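Local structure of tRNA (guanine(9)-N1)-methyltransferase (Schizosaccharomyces pombe, 4JWH) at residues 155-158 against 159-163; 272-275 against 276-280; 174-178 against 179-183; 220-223 against 224-227; 110-113 against 114-117. The protein transfers a methyl group from S-adenosyl-L-methionine to N1 of guanine 9 in cytoplasmic tRNA, leaving N1-methylguanosine and S-adenosyl-L-homocysteine. One frame throughout, in Å; residues are numbered along the deposited sequence.

Contact 1: 155-158 against 159-163; sequences TRQD and FVLKG
R156 leaves the helix with CG anti to its backbone N (chi1 178°) and then bends at chi2 (66°), which swings the guanidinium along the helix surface to V160, one turn on. There CG2 of V160, the methyl beside its own backbone N, sits 3.3 Å above the guanidinium plane and over its centre, with NE of R156 3.3 Å from that methyl. The ring of F159 flanks the same group: NH1 of R156 lies 3.6 Å from CD1 of F159, the two planes only 20° apart, in an oblique approach. A charged group is thus bedded on apolar carbon. Beneath it the helix ends in regular i to i+4 bonds, V160 N to R156 O at 2.8 Å and L161 N to Q157 O at 2.7 Å. The following bond, K162 N to D158 O, is weak, and K162 then turns to positive phi, where the chain leaves the helix. D158 OD1 is held by Q165 NE2, just past this end. Helix 151-161 links strands 143-147 and 171-173 in a beta-alpha-beta unit; R156 and Q157 rest on helix 118-137, while W168 of the following loop packs on Q157 and L161.

Contact 2: 272-275 against 276-280; sequences KAFM and EVIPK
The C-terminal end of helix 270-277, a late element of the methyltransferase domain, shows how a helix is finished by a residue that departs from helical angles followed by a proline. I278 is the residue that departs, yet its N still reaches F274 O at 2.7 Å, with an N-H...O angle of 156°. Its CG1 stands between the backbone N and the carbonyl carbon (chi1 53°), which brings this branch back over the last turn, 3.2 Å from F274 O and 4.1 Å from F274 CB. P279 has no N-H to give, and its ring instead lays CB 3.2 Å from M275 O. One residue earlier than I278, V277 N bonds A273 O at 3.0 Å, and CG2 of V277 lies 3.5 Å from that same oxygen. The ring of F274 meets that of Y243 and touches P239 and I240, close to the cofactor-binding L238. I278 packs on L252, also a cofactor-binding residue, while F274, V277 and I278 together lie against helix 254-267.

Contact 3: 174-178 against 179-183; sequences TTKSY and LEEFE
S177 and E180 face each other across the first turn of helix 178-181 as a capping box, each side chain bonding the other's backbone N. OG of S177, placed between its backbone N and carbonyl carbon (chi1 74°), accepts from E180 N at 2.8 Å. In return the extended E180 side chain runs back toward the start of the turn, where OE2 takes S177 N at 3.0 Å on its anti side, 23° out of the carboxylate plane. The two side chains lie close, OG of S177 being 3.1 Å from CG of E180. Ahead of the box, T174 OG1 accepts from K176 N in an ST turn. The side chains of K176 and E181 cross at about a right angle, CD of K176 3.6 Å from OE2 of E181. Y178 points into the protein, over strands 105-109 and 143-147, and its OH bonds Q231 of helix 223-231. F182 meets F145 edge-to-face, and E181 CG covers one face of the F182 ring, 3.7 Å above its plane and offset toward the rim.

Contact 4: 220-223 against 224-227; sequences YKNL and CQNK. With SAH (S-adenosyl-L-homocysteine), chain C.
Residues 220-223 form a type II beta turn, closed by L223 N to Y220 O at 3.2 Å, with N222 at positive phi, and the chain passes from it straight into helix 223-231. N222 occupies the N-cap position, but it is its backbone O that joins the first turn, taking N226 N at 2.7 Å. Its side chain lies against the same turn: CB is 3.6 Å from ND2 of N226, and its amide stands at 90° to that of Q225, OD1 of N222 approaching CG of Q225. This is part of the S-adenosyl-L-methionine pocket of a SPOUT-type methyltransferase, here holding S-adenosyl-L-homocysteine by its amino acid end. Y220 O accepts from the ligand N at 2.7 Å, while C224 N donates to OXT at 3.1 Å in a nearly straight bond (171°). The helix start, with its partial positive charge, probably favours the ligand carboxylate there. SG of C224, anti to its carbonyl carbon, lies 3.3 Å from the ligand O and 3.4 Å from its O3'.

Contact 5: 110-113 against 114-117; sequences CAFD and DLMN
Two successive tight turns make up this local contact, in the loop that carries the chain from strand 105-109 to helix 118-137. F112 and D113 each offer a carbonyl to the residue three positions on, as in a short 3-10 segment. L115 N reaches F112 O at 2.8 Å and M116 N reaches D113 O at 3.3 Å; both donors stand above the carbonyl planes, 48° and 54° out of them. The side chains gather round the first of these oxygens. M116, bent at its last torsion (chi3 -85°), curls its methyl back so that CE lies 3.4 Å from F112 O. L115 meets the F112 ring obliquely, CD1 to CD1 at 4.2 Å. A water bridges the turn, accepting from D114 N at 2.8 Å and donating to A111 O. D113 turns its carboxylate to the start of helix 151-161, with OD1 taking R152 N and OD2 taking L153 N. F112 and L115 pack on L223 of helix 223-231, and the side chain of F112 comes within about 6 Å of the bound S-adenosyl-L-homocysteine. The loop thus leaves the end of a strand of the parallel sheet and borders the cofactor pocket of this SPOUT-type methyltransferase.

How the contacts relate
Along the chain the order is contact 5, 1, 3, 4, 2, each at a turn or helix end around one parallel sheet. Contacts 4 and 5 belong together, their centres about 13 Å apart: the OH of Y220 probably bonds L115 O, and K227 reaches A111 and F112, so the loop after the first strand backs the cofactor-binding turn. Contact 3 joins them through Y178, whose OH packs on K227. Contact 1 touches none of the others; its centre is about 17 Å from that of contact 5, whose D113 bonds the start of the same helix 151-161. Contact 2 lies about 32 Å from contact 3 between centres, on the opposite side of the chain's centre. Contact 4 holds cofactor-binding residues, and contacts 5 and 2 lie beside such residues from distant parts of the chain.

Contact 1: 155-158 against 159-163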
loop_
_atom_site.group_PDB
_atom_site.type_symbol
_atom_site.label_atom_id
_atom_site.label_comp_id
_atom_site.label_asym_id
_atom_site.label_seq_id
_atom_site.Cartn_x
_atom_site.Cartn_y
_atom_site.Cartn_z
ATOM N N THR A 155 -7.506 7.300 15.691
ATOM C CA THR A 155 -7.600 7.123 17.162
ATOM C C THR A 155 -6.788 5.895 17.618
ATOM O O THR A 155 -5.868 6.012 18.429
ATOM C CB THR A 155 -9.057 6.984 17.556
ATOM O OG1 THR A 155 -9.760 8.144 17.081
ATOM C CG2 THR A 155 -9.246 6.808 19.093
ATOM N N ARG A 156 -7.113 4.740 17.036
ATOM C CA ARG A 156 -6.444 3.474 17.340
ATOM C C ARG A 156 -4.934 3.607 17.236
ATOM O O ARG A 156 -4.196 3.221 18.152
ATOM C CB ARG A 156 -6.938 2.373 16.388
ATOM C CG ARG A 156 -6.264 1.007 16.578
ATOM C CD ARG A 156 -6.614 0.414 17.927
ATOM N NE ARG A 156 -5.913 -0.841 18.153
ATOM C CZ ARG A 156 -5.775 -1.428 19.341
ATOM N NH1 ARG A 156 -6.265 -0.855 20.438
ATOM N NH2 ARG A 156 -5.126 -2.585 19.429
ATOM N N GLN A 157 -4.471 4.176 16.127
ATOM C CA GLN A 157 -3.043 4.409 15.916
ATOM C C GLN A 157 -2.396 5.154 17.074
ATOM O O GLN A 157 -1.358 4.745 17.570
ATOM C CB GLN A 157 -2.780 5.163 14.613
ATOM C CG GLN A 157 -1.315 5.339 14.322
ATOM C CD GLN A 157 -1.072 6.123 13.061
ATOM O OE1 GLN A 157 -1.375 7.316 12.997
ATOM N NE2 GLN A 157 -0.512 5.460 12.043
ATOM N N ASP A 158 -2.982 6.269 17.473
ATOM C CA ASP A 158 -2.406 7.053 18.561
ATOM C C ASP A 158 -2.530 6.341 19.929
ATOM O O ASP A 158 -1.661 6.477 20.786
ATOM C CB ASP A 158 -3.019 8.452 18.582
ATOM C CG ASP A 158 -2.452 9.307 19.675
ATOM O OD1 ASP A 158 -1.255 9.687 19.603
ATOM O OD2 ASP A 158 -3.223 9.589 20.614
ATOM N N PHE A 159 -3.607 5.575 20.110
ATOM C CA PHE A 159 -3.801 4.755 21.313
ATOM C C PHE A 159 -2.683 3.741 21.426
ATOM O O PHE A 159 -2.031 3.630 22.482
ATOM C CB PHE A 159 -5.148 4.023 21.270
ATOM C CG PHE A 159 -5.404 3.121 22.471
ATOM C CD1 PHE A 159 -4.992 1.788 22.465
ATOM C CD2 PHE A 159 -6.075 3.610 23.600
ATOM C CE1 PHE A 159 -5.226 0.950 23.568
ATOM C CE2 PHE A 159 -6.324 2.788 24.709
ATOM C CZ PHE A 159 -5.900 1.451 24.695
ATOM N N VAL A 160 -2.468 2.997 20.337
ATOM C CA VAL A 160 -1.433 1.969 20.305
ATOM C C VAL A 160 -0.037 2.579 20.315
ATOM O O VAL A 160 0.808 2.164 21.097
ATOM C CB VAL A 160 -1.559 1.003 19.097
ATOM C CG1 VAL A 160 -0.551 -0.117 19.227
ATOM C CG2 VAL A 160 -2.959 0.414 19.015
ATOM N N LEU A 161 0.212 3.559 19.459
ATOM C CA LEU A 161 1.574 4.048 19.308
ATOM C C LEU A 161 1.952 5.133 20.307
ATOM O O LEU A 161 3.130 5.436 20.453
ATOM C CB LEU A 161 1.837 4.540 17.889
ATOM C CG LEU A 161 2.067 3.463 16.826
ATOM C CD1 LEU A 161 2.119 4.141 15.491
ATOM C CD2 LEU A 161 3.354 2.672 17.093
ATOM N N LYS A 162 0.945 5.698 20.974
ATOM C CA LYS A 162 1.122 6.754 21.987
ATOM C C LYS A 162 1.921 7.932 21.445
ATOM O O LYS A 162 2.880 8.372 22.078
ATOM C CB LYS A 162 1.762 6.204 23.273
ATOM C CG LYS A 162 0.836 5.330 24.093
ATOM C CD LYS A 162 1.596 4.236 24.815
ATOM C CE LYS A 162 0.629 3.201 25.372
ATOM N NZ LYS A 162 1.337 1.987 25.879
ATOM N N GLY A 163 1.523 8.432 20.272
ATOM C CA GLY A 163 2.121 9.644 19.699
ATOM C C GLY A 163 3.397 9.414 18.906
ATOM O O GLY A 163 3.928 10.342 18.294
#

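Contact 2: 272-275 against 276-280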
loop_
_atom_site.group_PDB
_atom_site.type_symbol
_atom_site.label_atom_id
_atom_site.label_comp_id
_atom_site.label_asym_id
_atom_site.label_seq_id
_atom_site.Cartn_x
_atom_site.Cartn_y
_atom_site.Cartn_z
ATOM N N LYS A 272 11.435 -13.072 -6.640
ATOM C CA LYS A 272 12.181 -12.938 -5.403
ATOM C C LYS A 272 11.346 -12.256 -4.331
ATOM O O LYS A 272 11.401 -12.644 -3.171
ATOM C CB LYS A 272 13.483 -12.181 -5.602
ATOM C CG LYS A 272 14.474 -12.508 -4.510
ATOM C CD LYS A 272 15.849 -12.009 -4.835
ATOM C CE LYS A 272 16.754 -12.215 -3.623
ATOM N NZ LYS A 272 18.131 -11.716 -3.908
ATOM N N ALA A 273 10.609 -11.218 -4.724
ATOM C CA ALA A 273 9.790 -10.440 -3.800
ATOM C C ALA A 273 8.695 -11.348 -3.217
ATOM O O ALA A 273 8.491 -11.393 -1.989
ATOM C CB ALA A 273 9.191 -9.252 -4.530
ATOM N N PHE A 274 8.018 -12.096 -4.092
ATOM C CA PHE A 274 7.034 -13.072 -3.636
ATOM C C PHE A 274 7.685 -14.127 -2.711
ATOM O O PHE A 274 7.148 -14.451 -1.666
ATOM C CB PHE A 274 6.350 -13.786 -4.822
ATOM C CG PHE A 274 5.599 -12.876 -5.741
ATOM C CD1 PHE A 274 4.891 -11.794 -5.258
ATOM C CD2 PHE A 274 5.563 -13.136 -7.119
ATOM C CE1 PHE A 274 4.170 -10.973 -6.121
ATOM C CE2 PHE A 274 4.842 -12.319 -7.983
ATOM C CZ PHE A 274 4.147 -11.233 -7.475
ATOM N N MET A 275 8.843 -14.646 -3.106
ATOM C CA MET A 275 9.528 -15.693 -2.328
ATOM C C MET A 275 9.861 -15.232 -0.916
ATOM O O MET A 275 9.794 -16.005 0.052
ATOM C CB MET A 275 10.750 -16.224 -3.077
ATOM C CG MET A 275 10.353 -17.038 -4.317
ATOM S SD MET A 275 11.752 -17.686 -5.252
ATOM C CE MET A 275 12.067 -19.211 -4.343
ATOM N N GLU A 276 10.146 -13.945 -0.791
ATOM C CA GLU A 276 10.479 -13.364 0.491
ATOM C C GLU A 276 9.237 -13.068 1.337
ATOM O O GLU A 276 9.232 -13.281 2.539
ATOM C CB GLU A 276 11.322 -12.097 0.272
ATOM C CG GLU A 276 12.195 -11.716 1.449
ATOM C CD GLU A 276 13.245 -12.772 1.778
ATOM O OE1 GLU A 276 14.020 -13.184 0.871
ATOM O OE2 GLU A 276 13.287 -13.189 2.962
ATOM N N VAL A 277 8.168 -12.595 0.713
ATOM C CA VAL A 277 7.023 -12.145 1.500
ATOM C C VAL A 277 6.008 -13.262 1.672
ATOM O O VAL A 277 5.383 -13.386 2.709
ATOM C CB VAL A 277 6.389 -10.891 0.868
ATOM C CG1 VAL A 277 5.109 -10.510 1.548
ATOM C CG2 VAL A 277 7.402 -9.738 0.889
ATOM N N ILE A 278 5.844 -14.079 0.653
ATOM C CA ILE A 278 4.864 -15.159 0.717
ATOM C C ILE A 278 5.534 -16.490 0.259
ATOM O O ILE A 278 5.143 -17.079 -0.746
ATOM C CB ILE A 278 3.559 -14.772 -0.095
ATOM C CG1 ILE A 278 3.907 -14.344 -1.535
ATOM C CG2 ILE A 278 2.803 -13.623 0.599
ATOM C CD1 ILE A 278 2.760 -14.378 -2.511
ATOM N N PRO A 279 6.586 -16.942 0.971
ATOM C CA PRO A 279 7.233 -18.162 0.457
ATOM C C PRO A 279 6.250 -19.337 0.435
ATOM O O PRO A 279 5.412 -19.442 1.317
ATOM C CB PRO A 279 8.358 -18.434 1.455
ATOM C CG PRO A 279 8.061 -17.620 2.653
ATOM C CD PRO A 279 7.175 -16.478 2.241
ATOM N N LYS A 280 6.353 -20.190 -0.573
ATOM C CA LYS A 280 5.454 -21.337 -0.712
ATOM C C LYS A 280 5.652 -22.355 0.427
ATOM O O LYS A 280 4.703 -22.990 0.875
ATOM C CB LYS A 280 5.603 -21.961 -2.104
#

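Contact 3: 174-178 against 179-183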
loop_
_atom_site.group_PDB
_atom_site.type_symbol
_atom_site.label_atom_id
_atom_site.label_comp_id
_atom_site.label_asym_id
_atom_site.label_seq_id
_atom_site.Cartn_x
_atom_site.Cartn_y
_atom_site.Cartn_z
ATOM N N THR A 174 -2.929 12.551 5.791
ATOM C CA THR A 174 -3.759 13.691 5.416
ATOM C C THR A 174 -5.218 13.303 5.387
ATOM O O THR A 174 -5.561 12.161 5.062
ATOM C CB THR A 174 -3.294 14.360 4.079
ATOM O OG1 THR A 174 -4.053 15.550 3.863
ATOM C CG2 THR A 174 -3.468 13.420 2.855
ATOM N N THR A 175 -6.084 14.242 5.758
ATOM C CA THR A 175 -7.518 14.031 5.649
ATOM C C THR A 175 -7.915 14.104 4.171
ATOM O O THR A 175 -8.927 13.537 3.791
ATOM C CB THR A 175 -8.385 15.046 6.494
ATOM O OG1 THR A 175 -8.079 16.373 6.069
ATOM C CG2 THR A 175 -8.084 14.926 7.970
ATOM N N LYS A 176 -7.109 14.759 3.337
ATOM C CA LYS A 176 -7.423 14.819 1.905
ATOM C C LYS A 176 -7.490 13.413 1.326
ATOM O O LYS A 176 -6.726 12.509 1.731
ATOM C CB LYS A 176 -6.395 15.644 1.106
ATOM C CG LYS A 176 -6.366 17.146 1.486
ATOM C CD LYS A 176 -5.386 17.897 0.578
ATOM C CE LYS A 176 -5.461 19.399 0.778
ATOM N NZ LYS A 176 -4.826 19.818 2.071
ATOM N N SER A 177 -8.405 13.236 0.389
ATOM C CA SER A 177 -8.451 12.015 -0.429
ATOM C C SER A 177 -7.231 12.028 -1.341
ATOM O O SER A 177 -6.633 13.100 -1.545
ATOM C CB SER A 177 -9.713 12.023 -1.288
ATOM O OG SER A 177 -9.530 12.954 -2.349
ATOM N N TYR A 178 -6.844 10.861 -1.877
ATOM C CA TYR A 178 -5.737 10.800 -2.844
ATOM C C TYR A 178 -6.047 11.634 -4.084
ATOM O O TYR A 178 -5.135 12.242 -4.662
ATOM C CB TYR A 178 -5.312 9.351 -3.231
ATOM C CG TYR A 178 -6.409 8.429 -3.792
ATOM C CD1 TYR A 178 -6.963 7.423 -3.010
ATOM C CD2 TYR A 178 -6.828 8.526 -5.104
ATOM C CE1 TYR A 178 -7.970 6.565 -3.517
ATOM C CE2 TYR A 178 -7.839 7.649 -5.634
ATOM C CZ TYR A 178 -8.400 6.695 -4.826
ATOM O OH TYR A 178 -9.380 5.848 -5.317
ATOM N N LEU A 179 -7.323 11.652 -4.472
ATOM C CA LEU A 179 -7.802 12.398 -5.637
ATOM C C LEU A 179 -7.600 13.891 -5.401
ATOM O O LEU A 179 -7.207 14.612 -6.311
ATOM C CB LEU A 179 -9.270 12.072 -5.961
ATOM C CG LEU A 179 -9.782 12.393 -7.384
ATOM C CD1 LEU A 179 -8.987 11.662 -8.460
ATOM C CD2 LEU A 179 -11.295 12.101 -7.539
ATOM N N GLU A 180 -7.828 14.334 -4.164
ATOM C CA GLU A 180 -7.580 15.714 -3.776
ATOM C C GLU A 180 -6.103 16.003 -3.747
ATOM O O GLU A 180 -5.660 16.955 -4.374
ATOM C CB GLU A 180 -8.238 16.051 -2.419
ATOM C CG GLU A 180 -9.760 16.050 -2.495
ATOM C CD GLU A 180 -10.460 16.226 -1.145
ATOM O OE1 GLU A 180 -11.531 16.882 -1.144
ATOM O OE2 GLU A 180 -9.995 15.706 -0.104
ATOM N N GLU A 181 -5.342 15.171 -3.030
ATOM C CA GLU A 181 -3.920 15.381 -2.859
ATOM C C GLU A 181 -3.121 15.319 -4.179
ATOM O O GLU A 181 -2.145 16.063 -4.348
ATOM C CB GLU A 181 -3.382 14.419 -1.784
ATOM C CG GLU A 181 -1.888 14.445 -1.537
ATOM C CD GLU A 181 -1.420 15.667 -0.755
ATOM O OE1 GLU A 181 -0.249 16.050 -0.951
ATOM O OE2 GLU A 181 -2.204 16.230 0.045
ATOM N N PHE A 182 -3.553 14.456 -5.098
ATOM C CA PHE A 182 -2.861 14.247 -6.391
ATOM C C PHE A 182 -3.704 14.573 -7.638
ATOM O O PHE A 182 -3.547 13.951 -8.676
ATOM C CB PHE A 182 -2.316 12.809 -6.483
ATOM C CG PHE A 182 -1.319 12.474 -5.400
ATOM C CD1 PHE A 182 -1.700 11.707 -4.299
ATOM C CD2 PHE A 182 -0.023 12.995 -5.448
ATOM C CE1 PHE A 182 -0.774 11.420 -3.279
ATOM C CE2 PHE A 182 0.914 12.699 -4.444
ATOM C CZ PHE A 182 0.543 11.919 -3.360
ATOM N N GLU A 183 -4.598 15.553 -7.521
ATOM C CA GLU A 183 -5.461 15.997 -8.636
ATOM C C GLU A 183 -4.690 16.303 -9.929
ATOM O O GLU A 183 -5.070 15.831 -11.018
ATOM C CB GLU A 183 -6.312 17.210 -8.206
ATOM C CG GLU A 183 -7.509 17.504 -9.135
ATOM C CD GLU A 183 -7.126 18.348 -10.352
ATOM O OE1 GLU A 183 -6.166 19.153 -10.267
ATOM O OE2 GLU A 183 -7.792 18.195 -11.403
#

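Contact 4: 220-223 against 224-227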
loop_
_atom_site.group_PDB
_atom_site.type_symbol
_atom_site.label_atom_id
_atom_site.label_comp_id
_atom_site.label_asym_id
_atom_site.label_seq_id
_atom_site.Cartn_x
_atom_site.Cartn_y
_atom_site.Cartn_z
ATOM N N TYR A 220 -15.484 -7.704 0.551
ATOM C CA TYR A 220 -15.882 -6.649 -0.368
ATOM C C TYR A 220 -15.245 -6.776 -1.742
ATOM O O TYR A 220 -14.400 -5.980 -2.114
ATOM C CB TYR A 220 -15.626 -5.261 0.232
ATOM C CG TYR A 220 -16.261 -5.076 1.569
ATOM C CD1 TYR A 220 -17.651 -5.054 1.714
ATOM C CD2 TYR A 220 -15.476 -4.923 2.701
ATOM C CE1 TYR A 220 -18.245 -4.881 2.981
ATOM C CE2 TYR A 220 -16.046 -4.772 3.963
ATOM C CZ TYR A 220 -17.429 -4.748 4.095
ATOM O OH TYR A 220 -17.965 -4.574 5.351
ATOM N N LYS A 221 -15.694 -7.775 -2.509
ATOM C CA LYS A 221 -15.141 -8.048 -3.843
ATOM C C LYS A 221 -15.370 -6.841 -4.702
ATOM O O LYS A 221 -16.413 -6.223 -4.617
ATOM C CB LYS A 221 -15.834 -9.259 -4.493
ATOM C CG LYS A 221 -15.882 -10.520 -3.651
ATOM C CD LYS A 221 -16.562 -11.676 -4.443
ATOM C CE LYS A 221 -16.236 -13.060 -3.869
ATOM N NZ LYS A 221 -16.741 -14.194 -4.756
ATOM N N ASN A 222 -14.396 -6.497 -5.534
ATOM C CA ASN A 222 -14.521 -5.380 -6.461
ATOM C C ASN A 222 -14.572 -4.010 -5.840
ATOM O O ASN A 222 -14.714 -3.032 -6.553
ATOM C CB ASN A 222 -15.720 -5.548 -7.372
ATOM C CG ASN A 222 -15.389 -6.366 -8.566
ATOM O OD1 ASN A 222 -14.799 -5.857 -9.527
ATOM N ND2 ASN A 222 -15.709 -7.663 -8.506
ATOM N N LEU A 223 -14.430 -3.934 -4.524
ATOM C CA LEU A 223 -14.563 -2.633 -3.857
ATOM C C LEU A 223 -13.589 -1.621 -4.469
ATOM O O LEU A 223 -13.985 -0.547 -4.996
ATOM C CB LEU A 223 -14.330 -2.791 -2.352
ATOM C CG LEU A 223 -14.289 -1.534 -1.465
ATOM C CD1 LEU A 223 -15.682 -1.049 -1.107
ATOM C CD2 LEU A 223 -13.492 -1.829 -0.211
ATOM N N CYS A 224 -12.308 -1.945 -4.400
ATOM C CA CYS A 224 -11.299 -0.968 -4.848
ATOM C C CYS A 224 -11.336 -0.808 -6.353
ATOM O O CYS A 224 -11.231 0.310 -6.882
ATOM C CB CYS A 224 -9.904 -1.309 -4.297
ATOM S SG CYS A 224 -9.916 -1.118 -2.488
ATOM N N GLN A 225 -11.553 -1.926 -7.050
ATOM C CA GLN A 225 -11.695 -1.856 -8.485
ATOM C C GLN A 225 -12.820 -0.880 -8.845
ATOM O O GLN A 225 -12.667 -0.081 -9.763
ATOM C CB GLN A 225 -11.914 -3.255 -9.100
ATOM C CG GLN A 225 -12.135 -3.271 -10.644
ATOM C CD GLN A 225 -10.894 -2.864 -11.465
ATOM O OE1 GLN A 225 -9.763 -3.086 -11.059
ATOM N NE2 GLN A 225 -11.123 -2.280 -12.632
ATOM N N ASN A 226 -13.935 -0.935 -8.117
ATOM C CA ASN A 226 -15.107 -0.109 -8.468
ATOM C C ASN A 226 -14.865 1.358 -8.228
ATOM O O ASN A 226 -15.286 2.216 -8.986
ATOM C CB ASN A 226 -16.333 -0.541 -7.648
ATOM C CG ASN A 226 -16.996 -1.793 -8.218
ATOM O OD1 ASN A 226 -16.840 -2.091 -9.389
ATOM N ND2 ASN A 226 -17.680 -2.558 -7.367
ATOM N N LYS A 227 -14.194 1.631 -7.129
ATOM C CA LYS A 227 -13.908 2.974 -6.701
ATOM C C LYS A 227 -13.020 3.674 -7.733
ATOM O O LYS A 227 -13.329 4.770 -8.177
ATOM C CB LYS A 227 -13.223 2.936 -5.329
ATOM C CG LYS A 227 -12.784 4.333 -4.860
ATOM C CD LYS A 227 -12.225 4.318 -3.484
ATOM C CE LYS A 227 -11.858 5.741 -3.085
ATOM N NZ LYS A 227 -11.472 5.739 -1.659
HETATM N N SAH C . -11.899 -6.439 -1.176
HETATM C CA SAH C . -10.844 -5.471 -0.921
HETATM C CB SAH C . -9.780 -6.206 -0.064
HETATM C CG SAH C . -8.412 -5.847 -0.471
HETATM S SD SAH C . -6.939 -6.335 0.339
HETATM C C SAH C . -10.511 -4.802 -2.248
HETATM O O SAH C . -9.442 -4.397 -2.595
HETATM O OXT SAH C . -11.393 -4.586 -3.024
HETATM C "C5'" SAH C . -6.182 -4.787 0.627
HETATM C "C4'" SAH C . -5.442 -4.122 -0.529
HETATM O "O4'" SAH C . -4.295 -4.814 -0.915
HETATM C "C3'" SAH C . -6.229 -3.890 -1.825
HETATM O "O3'" SAH C . -7.053 -2.763 -1.765
HETATM C "C2'" SAH C . -5.171 -3.788 -2.867
HETATM O "O2'" SAH C . -4.736 -2.467 -2.913
HETATM C "C1'" SAH C . -4.123 -4.707 -2.298
HETATM N N9 SAH C . -4.081 -6.025 -2.955
HETATM C C8 SAH C . -4.298 -7.178 -2.390
HETATM N N7 SAH C . -4.116 -8.180 -3.210
HETATM C C5 SAH C . -3.732 -7.666 -4.337
HETATM C C6 SAH C . -3.360 -8.160 -5.663
HETATM N N6 SAH C . -3.374 -9.443 -5.919
HETATM N N1 SAH C . -3.022 -7.283 -6.577
HETATM C C2 SAH C . -3.005 -5.987 -6.323
HETATM N N3 SAH C . -3.340 -5.467 -5.170
HETATM C C4 SAH C . -3.700 -6.237 -4.150
#

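Contact 5: 110-113 against 114-117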
loop_
_atom_site.group_PDB
_atom_site.type_symbol
_atom_site.label_atom_id
_atom_site.label_comp_id
_atom_site.label_asym_id
_atom_site.label_seq_id
_atom_site.Cartn_x
_atom_site.Cartn_y
_atom_site.Cartn_z
ATOM N N CYS A 110 -7.148 5.378 2.964
ATOM C CA CYS A 110 -7.801 5.052 4.217
ATOM C C CYS A 110 -9.242 5.536 4.275
ATOM O O CYS A 110 -9.693 5.968 5.315
ATOM C CB CYS A 110 -7.004 5.603 5.416
ATOM S SG CYS A 110 -5.308 4.991 5.578
ATOM N N ALA A 111 -9.966 5.415 3.174
ATOM C CA ALA A 111 -11.353 5.860 3.090
ATOM C C ALA A 111 -12.411 4.878 3.558
ATOM O O ALA A 111 -13.607 5.162 3.410
ATOM C CB ALA A 111 -11.675 6.311 1.637
ATOM N N PHE A 112 -12.014 3.741 4.136
ATOM C CA PHE A 112 -12.996 2.633 4.358
ATOM C C PHE A 112 -13.276 2.298 5.835
ATOM O O PHE A 112 -13.756 1.210 6.151
ATOM C CB PHE A 112 -12.553 1.358 3.618
ATOM C CG PHE A 112 -12.071 1.610 2.228
ATOM C CD1 PHE A 112 -12.983 1.850 1.190
ATOM C CD2 PHE A 112 -10.706 1.638 1.951
ATOM C CE1 PHE A 112 -12.533 2.114 -0.105
ATOM C CE2 PHE A 112 -10.251 1.888 0.669
ATOM C CZ PHE A 112 -11.165 2.131 -0.366
ATOM N N ASP A 113 -12.936 3.233 6.722
ATOM C CA ASP A 113 -13.176 3.114 8.177
ATOM C C ASP A 113 -14.567 2.516 8.479
ATOM O O ASP A 113 -14.698 1.584 9.270
ATOM C CB ASP A 113 -13.054 4.509 8.823
ATOM C CG ASP A 113 -12.459 4.480 10.224
ATOM O OD1 ASP A 113 -13.271 4.516 11.176
ATOM O OD2 ASP A 113 -11.201 4.464 10.373
ATOM N N ASP A 114 -15.601 3.033 7.827
ATOM C CA ASP A 114 -16.979 2.573 8.086
ATOM C C ASP A 114 -17.269 1.120 7.658
ATOM O O ASP A 114 -18.304 0.554 8.052
ATOM C CB ASP A 114 -17.996 3.507 7.415
ATOM C CG ASP A 114 -17.986 4.904 8.003
ATOM O OD1 ASP A 114 -17.805 5.047 9.237
ATOM O OD2 ASP A 114 -18.166 5.853 7.233
ATOM N N LEU A 115 -16.388 0.518 6.866
ATOM C CA LEU A 115 -16.627 -0.872 6.423
ATOM C C LEU A 115 -16.021 -1.925 7.345
ATOM O O LEU A 115 -16.247 -3.127 7.163
ATOM C CB LEU A 115 -16.142 -1.089 4.978
ATOM C CG LEU A 115 -16.698 -0.124 3.931
ATOM C CD1 LEU A 115 -16.199 -0.466 2.532
ATOM C CD2 LEU A 115 -18.238 -0.088 3.989
ATOM N N MET A 116 -15.253 -1.484 8.339
ATOM C CA MET A 116 -14.530 -2.415 9.202
ATOM C C MET A 116 -15.029 -2.455 10.659
ATOM O O MET A 116 -15.301 -1.408 11.249
ATOM C CB MET A 116 -13.037 -2.045 9.203
ATOM C CG MET A 116 -12.289 -2.444 7.937
ATOM S SD MET A 116 -10.584 -1.827 7.959
ATOM C CE MET A 116 -10.883 -0.160 7.316
ATOM N N ASN A 117 -15.098 -3.645 11.254
ATOM C CA ASN A 117 -15.322 -3.736 12.715
ATOM C C ASN A 117 -14.054 -3.394 13.488
ATOM O O ASN A 117 -13.038 -3.008 12.894
ATOM C CB ASN A 117 -15.899 -5.107 13.152
ATOM C CG ASN A 117 -14.900 -6.258 12.982
ATOM O OD1 ASN A 117 -13.695 -6.067 13.105
ATOM N ND2 ASN A 117 -15.408 -7.453 12.690
HETATM O O HOH W 1 -15.637 4.907 5.786
#